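Local coordinates for glucose-6-phosphate isomerase like protein (Thermus thermophilus, PDB 1WIW) that probably binds phosphorylated sugars and may interconvert glucose 6-phosphate or mannose 6-phosphate with fructose 6-phosphate, at residues P36-A41 with G60-L65; L65-G70 with A89-V94. All blocks are in the same frame, centred on the assembly; numbering follows the deposited sequence.

Interaction 1 (P36-A41 with G60-L65)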
loop_
_atom_site.group_PDB
_atom_site.type_symbol
_atom_site.label_atom_id
_atom_site.label_comp_id
_atom_site.label_asym_id
_atom_site.label_seq_id
_atom_site.Cartn_x
_atom_site.Cartn_y
_atom_site.Cartn_z
ATOM N N PRO B 36 -25.233 -0.883 20.624
ATOM C CA PRO B 36 -25.027 0.358 21.373
ATOM C C PRO B 36 -23.765 1.099 20.949
ATOM O O PRO B 36 -22.685 0.514 20.875
ATOM C CB PRO B 36 -24.956 -0.127 22.815
ATOM C CG PRO B 36 -24.292 -1.461 22.671
ATOM C CD PRO B 36 -25.036 -2.055 21.495
ATOM N N GLY B 37 -23.913 2.388 20.665
ATOM C CA GLY B 37 -22.775 3.192 20.271
ATOM C C GLY B 37 -22.004 3.601 21.509
ATOM O O GLY B 37 -22.461 3.328 22.620
ATOM N N PRO B 38 -20.833 4.244 21.364
ATOM C CA PRO B 38 -20.208 4.599 20.087
ATOM C C PRO B 38 -19.756 3.355 19.323
ATOM O O PRO B 38 -19.652 2.268 19.896
ATOM C CB PRO B 38 -19.041 5.485 20.514
ATOM C CG PRO B 38 -18.638 4.878 21.810
ATOM C CD PRO B 38 -19.967 4.636 22.490
ATOM N N HIS B 39 -19.486 3.522 18.032
ATOM C CA HIS B 39 -19.080 2.405 17.189
ATOM C C HIS B 39 -17.618 2.450 16.761
ATOM O O HIS B 39 -17.057 3.515 16.520
ATOM C CB HIS B 39 -19.955 2.362 15.935
ATOM C CG HIS B 39 -21.423 2.364 16.221
ATOM N ND1 HIS B 39 -22.043 1.365 16.940
ATOM C CD2 HIS B 39 -22.396 3.243 15.881
ATOM C CE1 HIS B 39 -23.334 1.627 17.031
ATOM N NE2 HIS B 39 -23.575 2.761 16.396
ATOM N N ALA B 40 -17.011 1.274 16.662
ATOM C CA ALA B 40 -15.625 1.160 16.234
ATOM C C ALA B 40 -15.484 -0.118 15.415
ATOM O O ALA B 40 -16.254 -1.065 15.590
ATOM C CB ALA B 40 -14.697 1.122 17.450
ATOM N N ALA B 41 -14.514 -0.137 14.510
ATOM C CA ALA B 41 -14.285 -1.309 13.687
ATOM C C ALA B 41 -12.809 -1.496 13.365
ATOM O O ALA B 41 -12.081 -0.537 13.106
ATOM C CB ALA B 41 -15.092 -1.216 12.401
ATOM N N GLY B 60 -12.180 1.179 20.574
ATOM C CA GLY B 60 -13.098 1.846 21.479
ATOM C C GLY B 60 -13.060 1.283 22.885
ATOM O O GLY B 60 -12.800 0.095 23.084
ATOM N N GLU B 61 -13.320 2.141 23.865
ATOM C CA GLU B 61 -13.318 1.734 25.264
ATOM C C GLU B 61 -14.738 1.451 25.740
ATOM O O GLU B 61 -14.940 0.794 26.761
ATOM C CB GLU B 61 -12.701 2.832 26.133
ATOM C CG GLU B 61 -11.254 3.152 25.806
ATOM C CD GLU B 61 -10.340 1.956 25.987
ATOM O OE1 GLU B 61 -10.360 1.352 27.081
ATOM O OE2 GLU B 61 -9.600 1.620 25.037
ATOM N N GLU B 62 -15.715 1.950 24.989
ATOM C CA GLU B 62 -17.123 1.769 25.330
ATOM C C GLU B 62 -17.966 1.498 24.083
ATOM O O GLU B 62 -17.527 1.747 22.959
ATOM C CB GLU B 62 -17.655 3.023 26.027
ATOM C CG GLU B 62 -17.528 4.284 25.180
ATOM C CD GLU B 62 -18.257 5.481 25.769
ATOM O OE1 GLU B 62 -18.227 6.563 25.142
ATOM O OE2 GLU B 62 -18.861 5.341 26.855
ATOM N N GLY B 63 -19.179 0.997 24.291
ATOM C CA GLY B 63 -20.066 0.720 23.174
ATOM C C GLY B 63 -19.825 -0.611 22.483
ATOM O O GLY B 63 -19.777 -1.661 23.128
ATOM N N THR B 64 -19.675 -0.568 21.164
ATOM C CA THR B 64 -19.450 -1.779 20.390
ATOM C C THR B 64 -18.215 -1.678 19.505
ATOM O O THR B 64 -17.969 -0.653 18.866
ATOM C CB THR B 64 -20.652 -2.098 19.474
ATOM O OG1 THR B 64 -21.842 -2.222 20.259
ATOM C CG2 THR B 64 -20.417 -3.398 18.723
ATOM N N LEU B 65 -17.444 -2.756 19.477
ATOM C CA LEU B 65 -16.246 -2.827 18.656
ATOM C C LEU B 65 -16.485 -3.953 17.661
ATOM O O LEU B 65 -16.616 -5.114 18.048
ATOM C CB LEU B 65 -15.017 -3.126 19.523
ATOM C CG LEU B 65 -13.636 -3.301 18.870
ATOM C CD1 LEU B 65 -13.564 -4.638 18.160
ATOM C CD2 LEU B 65 -13.357 -2.156 17.903
#
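T64 grips the incoming chain twice, through its hydroxyl and its backbone nitrogen, at the point where two parallel strands of an SIS-type sheet begin to pair. The strands 39-45 and 64-70 belong to a beta-alpha-beta unit whose connecting helix is 48-54, and the chain around P36-P38 and G60 leads into them. OG1 of T64 donates to the carbonyl oxygen of P36 over 2.9 Å, arriving 21° out of the carbonyl plane. The hydroxyl is set there by chi1 of -57°, with OG1 anti to the carbonyl carbon and beside the backbone nitrogen, and the pyrrolidine CD of P36 lies against it. The amide of T64 points almost straight at P38 O, 3.1 Å from its nitrogen. P38 follows a cis peptide bond, and its ring crosses the E62 side chain at about a right angle, CG to CG at 3.6 Å. G63 passes so close to G37 and P38 that a beta carbon would clash with P38 O; at its backbone angles it would also jam against the carbonyl oxygen of E62. Further along, A40 N makes a weak bond to T64 O, and CB of A40 meets CD2 of L65 at 3.6 Å. In the second shell, Y35 touches the T64 side chain. Within 36-41 itself, G37 CA sits over one face of the H39 ring, toward its rim.

Interaction 2 (L65-G70 with A89-V94); sequences LFLLEG and ARVVRV
The guanidinium of R93 meets the carboxylate of E69 at its edge, the two planes 31° apart. The grip is side-on, chiefly one nitrogen to each oxygen: NH2 reaches the syn lone pair of OE2 at 3.0 Å within the guanidinium plane, whereas NE approaches OE1 at 2.8 Å on the syn side but 33° out of the carboxylate plane; NE also reaches OE2 weakly. A bend at chi3 of R93 (59°) directs NE toward the acid. The F66 ring has V92 CB lying obliquely to it, 3.8 Å from CD1, with Y35 edge-to-face and helix 110-121 packed nearby. L68 CD2 rests on V94 CB, on the same face of the sheet as F66 and V92; L67 CD2 approaches V91 CG1 on the other. Between the strands, parallel bonding runs from R90 O to L65 N (2.7 Å), then through L65 O, V92 and L67 to V94 N (2.9 Å from L67 O), ending in a weak bond from E69 N to V94 O. An alanine at R93 would probably leave the buried E69 carboxylate without its charged mate and its side chain freer to turn. The paired charges are likely to offset the cost of burying an acid in this parallel sheet.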
loop_
_atom_site.group_PDB
_atom_site.type_symbol
_atom_site.label_atom_id
_atom_site.label_comp_id
_atom_site.label_asym_id
_atom_site.label_seq_id
_atom_site.Cartn_x
_atom_site.Cartn_y
_atom_site.Cartn_z
ATOM N N LEU B 65 -17.444 -2.756 19.477
ATOM C CA LEU B 65 -16.246 -2.827 18.656
ATOM C C LEU B 65 -16.485 -3.953 17.661
ATOM O O LEU B 65 -16.616 -5.114 18.048
ATOM C CB LEU B 65 -15.017 -3.126 19.523
ATOM C CG LEU B 65 -13.636 -3.301 18.870
ATOM C CD1 LEU B 65 -13.564 -4.638 18.160
ATOM C CD2 LEU B 65 -13.357 -2.156 17.903
ATOM N N PHE B 66 -16.575 -3.602 16.383
ATOM C CA PHE B 66 -16.791 -4.597 15.345
ATOM C C PHE B 66 -15.446 -5.118 14.860
ATOM O O PHE B 66 -14.639 -4.374 14.301
ATOM C CB PHE B 66 -17.570 -3.989 14.181
ATOM C CG PHE B 66 -18.987 -3.644 14.523
ATOM C CD1 PHE B 66 -19.925 -4.645 14.751
ATOM C CD2 PHE B 66 -19.383 -2.316 14.633
ATOM C CE1 PHE B 66 -21.240 -4.330 15.088
ATOM C CE2 PHE B 66 -20.697 -1.989 14.970
ATOM C CZ PHE B 66 -21.626 -2.997 15.198
ATOM N N LEU B 67 -15.211 -6.403 15.092
ATOM C CA LEU B 67 -13.966 -7.049 14.692
ATOM C C LEU B 67 -14.256 -7.806 13.401
ATOM O O LEU B 67 -14.843 -8.882 13.435
ATOM C CB LEU B 67 -13.530 -8.015 15.796
ATOM C CG LEU B 67 -12.043 -8.202 16.089
ATOM C CD1 LEU B 67 -11.383 -6.849 16.307
ATOM C CD2 LEU B 67 -11.886 -9.083 17.328
ATOM N N LEU B 68 -13.857 -7.236 12.266
ATOM C CA LEU B 68 -14.107 -7.861 10.967
ATOM C C LEU B 68 -13.003 -8.856 10.618
ATOM O O LEU B 68 -12.024 -8.511 9.950
ATOM C CB LEU B 68 -14.221 -6.777 9.885
ATOM C CG LEU B 68 -15.105 -5.581 10.268
ATOM C CD1 LEU B 68 -15.266 -4.643 9.078
ATOM C CD2 LEU B 68 -16.466 -6.074 10.734
ATOM N N GLU B 69 -13.178 -10.093 11.073
ATOM C CA GLU B 69 -12.199 -11.153 10.857
ATOM C C GLU B 69 -12.310 -11.781 9.475
ATOM O O GLU B 69 -12.834 -12.890 9.323
ATOM C CB GLU B 69 -12.369 -12.226 11.932
ATOM C CG GLU B 69 -12.354 -11.655 13.335
ATOM C CD GLU B 69 -12.504 -12.710 14.413
ATOM O OE1 GLU B 69 -12.552 -12.327 15.603
ATOM O OE2 GLU B 69 -12.573 -13.912 14.077
ATOM N N GLY B 70 -11.794 -11.065 8.478
ATOM C CA GLY B 70 -11.844 -11.533 7.104
ATOM C C GLY B 70 -10.659 -12.373 6.666
ATOM O O GLY B 70 -10.426 -12.535 5.464
ATOM N N ALA B 89 -16.081 -1.991 26.055
ATOM C CA ALA B 89 -16.662 -2.122 24.726
ATOM C C ALA B 89 -17.081 -3.557 24.432
ATOM O O ALA B 89 -16.354 -4.503 24.733
ATOM C CB ALA B 89 -15.668 -1.647 23.674
ATOM N N ARG B 90 -18.266 -3.710 23.852
ATOM C CA ARG B 90 -18.776 -5.025 23.492
ATOM C C ARG B 90 -18.133 -5.427 22.172
ATOM O O ARG B 90 -18.129 -4.653 21.215
ATOM C CB ARG B 90 -20.294 -4.983 23.323
ATOM C CG ARG B 90 -20.878 -6.273 22.777
ATOM C CD ARG B 90 -22.331 -6.104 22.378
ATOM N NE ARG B 90 -22.838 -7.288 21.692
ATOM C CZ ARG B 90 -24.048 -7.379 21.153
ATOM N NH1 ARG B 90 -24.884 -6.352 21.218
ATOM N NH2 ARG B 90 -24.424 -8.497 20.546
ATOM N N VAL B 91 -17.589 -6.637 22.121
ATOM C CA VAL B 91 -16.942 -7.120 20.909
ATOM C C VAL B 91 -17.880 -7.960 20.052
ATOM O O VAL B 91 -18.485 -8.920 20.531
ATOM C CB VAL B 91 -15.696 -7.967 21.240
ATOM C CG1 VAL B 91 -15.038 -8.454 19.957
ATOM C CG2 VAL B 91 -14.715 -7.148 22.061
ATOM N N VAL B 92 -18.001 -7.585 18.782
ATOM C CA VAL B 92 -18.841 -8.316 17.844
ATOM C C VAL B 92 -17.964 -8.814 16.703
ATOM O O VAL B 92 -17.479 -8.029 15.889
ATOM C CB VAL B 92 -19.965 -7.434 17.271
ATOM C CG1 VAL B 92 -20.750 -8.217 16.230
ATOM C CG2 VAL B 92 -20.894 -6.984 18.390
ATOM N N ARG B 93 -17.768 -10.129 16.659
ATOM C CA ARG B 93 -16.942 -10.764 15.644
ATOM C C ARG B 93 -17.731 -11.074 14.380
ATOM O O ARG B 93 -18.736 -11.786 14.418
ATOM C CB ARG B 93 -16.349 -12.061 16.195
ATOM C CG ARG B 93 -15.472 -11.890 17.426
ATOM C CD ARG B 93 -15.075 -13.252 17.975
ATOM N NE ARG B 93 -14.340 -14.034 16.985
ATOM C CZ ARG B 93 -14.182 -15.353 17.036
ATOM N NH1 ARG B 93 -14.712 -16.050 18.033
ATOM N NH2 ARG B 93 -13.496 -15.975 16.088
ATOM N N VAL B 94 -17.257 -10.534 13.264
ATOM C CA VAL B 94 -17.886 -10.732 11.966
ATOM C C VAL B 94 -16.840 -11.326 11.025
ATOM O O VAL B 94 -15.819 -10.692 10.756
ATOM C CB VAL B 94 -18.377 -9.386 11.388
ATOM C CG1 VAL B 94 -19.112 -9.614 10.094
ATOM C CG2 VAL B 94 -19.269 -8.683 12.393
#

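Strand 64-70 is the common element: interaction 1 pairs its start with strand 39-45, and interaction 2 pairs its length with strand 90-95 on its other side, so one strand is bonded from both flanks. Their centres lie about 10 Å apart, and L65 serves both. Two probable backbone hydrogen bonds tie them directly, G63 O to R90 N at 2.6 Å and A40 O to F66 N at 2.7 Å, while G60 O packs on A89 CB at 3.4 Å. The principle illustrated is that successive crossovers build a parallel sheet strand by strand. L68 also touches residues at the junction where strand 39-45 passes into helix 48-54.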